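Local structure of endoglucanase CEL5A (Eubacterium cellulosolvens, 4AFM) at the interface of chains A and B. The protein carries a non-catalytic family 65 carbohydrate-binding module, the part present here, which binds xyloglucan and probably brings the family 5 endoglucanase to it. Residues are numbered along the deposited sequence; one frame, centred on the assembly and turned at random. Chains: chain A/B, Endoglucanase CEL5A.

The interface of chains A and B. Residues chain A 12, 26-29; chain B 36-37.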
loop_
_atom_site.group_PDB
_atom_site.type_symbol
_atom_site.label_atom_id
_atom_site.label_comp_id
_atom_site.label_asym_id
_atom_site.label_seq_id
_atom_site.Cartn_x
_atom_site.Cartn_y
_atom_site.Cartn_z
ATOM N N LYS A 12 6.271 9.512 -7.168
ATOM C CA LYS A 12 4.860 9.323 -7.518
ATOM C C LYS A 12 4.296 10.700 -7.892
ATOM O O LYS A 12 4.184 11.557 -7.005
ATOM C CB LYS A 12 4.130 8.721 -6.323
ATOM C CG LYS A 12 2.613 8.684 -6.394
ATOM C CD LYS A 12 2.106 7.735 -7.452
ATOM C CE LYS A 12 0.632 7.431 -7.149
ATOM N NZ LYS A 12 0.046 6.600 -8.220
ATOM N N SER A 26 -5.145 10.604 -5.832
ATOM C CA SER A 26 -4.297 10.406 -4.662
ATOM C C SER A 26 -2.871 10.093 -4.961
ATOM O O SER A 26 -2.595 9.481 -6.038
ATOM C CB SER A 26 -4.810 9.264 -3.795
ATOM O OG SER A 26 -6.228 9.428 -3.529
ATOM N N ALA A 27 -1.956 10.370 -4.075
ATOM C CA ALA A 27 -0.605 9.871 -4.134
ATOM C C ALA A 27 -0.467 8.537 -3.477
ATOM O O ALA A 27 0.473 7.785 -3.780
ATOM C CB ALA A 27 0.349 10.899 -3.493
ATOM N N TYR A 28 -1.293 8.212 -2.460
ATOM C CA TYR A 28 -1.138 6.997 -1.672
ATOM C C TYR A 28 -2.470 6.703 -1.013
ATOM O O TYR A 28 -3.106 7.686 -0.512
ATOM C CB TYR A 28 -0.087 7.301 -0.547
ATOM C CG TYR A 28 0.133 6.144 0.398
ATOM C CD1 TYR A 28 1.046 5.140 0.120
ATOM C CD2 TYR A 28 -0.569 6.072 1.613
ATOM C CE1 TYR A 28 1.248 4.035 0.980
ATOM C CE2 TYR A 28 -0.412 5.015 2.474
ATOM C CZ TYR A 28 0.479 4.019 2.162
ATOM O OH TYR A 28 0.720 2.938 3.031
ATOM N N GLU A 29 -2.932 5.522 -0.987
ATOM C CA GLU A 29 -4.190 5.159 -0.322
ATOM C C GLU A 29 -4.104 3.876 0.364
ATOM O O GLU A 29 -3.507 2.898 -0.253
ATOM C CB GLU A 29 -5.344 5.040 -1.443
ATOM C CG GLU A 29 -5.617 6.367 -2.093
ATOM C CD GLU A 29 -6.591 6.136 -3.127
ATOM O OE1 GLU A 29 -6.315 5.493 -4.232
ATOM O OE2 GLU A 29 -7.619 6.806 -3.073
ATOM N N THR B 36 -4.564 3.832 -5.698
ATOM C CA THR B 36 -3.581 4.391 -6.651
ATOM C C THR B 36 -2.309 3.556 -6.538
ATOM O O THR B 36 -1.886 3.103 -5.470
ATOM C CB THR B 36 -3.360 5.877 -6.326
ATOM O OG1 THR B 36 -2.583 6.395 -7.428
ATOM C CG2 THR B 36 -2.637 6.116 -5.054
HETATM N N MSE B 37 -1.668 3.307 -7.655
HETATM C CA MSE B 37 -0.584 2.330 -7.740
HETATM C C MSE B 37 0.764 2.946 -7.403
HETATM O O MSE B 37 1.103 4.018 -7.919
HETATM C CB MSE B 37 -0.578 1.802 -9.200
HETATM C CG MSE B 37 -1.669 0.787 -9.494
HETATM SE SE MSE B 37 -1.482 -0.866 -8.378
HETATM C CE MSE B 37 0.215 -1.471 -9.220
#
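B:Thr36 lies against the backbone of A:Ser26 to A:Tyr28, between the side chains of A:Lys12 and A:Glu29, where a loop of one family 65 carbohydrate-binding module meets strands 11-14 and 28-30 of its copy. The two-fold interface repeats the contact with the chains exchanged, and the pair may be a product of crystal packing.

Hydrogen bonds hold the loop at both flanks. The terminal amino group of A:Lys12 meets the B:Thr36 side chain tip to tip, NZ lying 2.8 Å from the hydroxyl OG1. A:Lys12 NZ also donates to the carbonyl O of B:Met37, a selenomethionine, at 2.8 Å, approaching 32° out of the carbonyl plane. A bend at chi2 (68°) in an otherwise extended A:Lys12 chain accompanies this double grip. On the opposite flank the A:Glu29 side chain crosses that of B:Thr36 at about a right angle, and its carboxylate OE1 accepts the backbone N of B:Thr36 at 2.8 Å through its anti lone pair. A:Ser26 OG, weakly bonded to A:Glu29 OE2 at 3.0 Å, may help steady this carboxylate.

Apolar contact comes from the methyl CG2 of B:Thr36, 3.8 Å from A:Tyr28 CA and 4.0 Å from A:Ser26 CB. With OG1 anti to the backbone N (chi1 -170°), the hydroxyl faces A:Lys12 while the methyl rests on the A:Ser26 to A:Tyr28 segment. Replacing A:Lys12 by methionine would probably leave the B:Met37 carbonyl and the threonine hydroxyl without their shared donor.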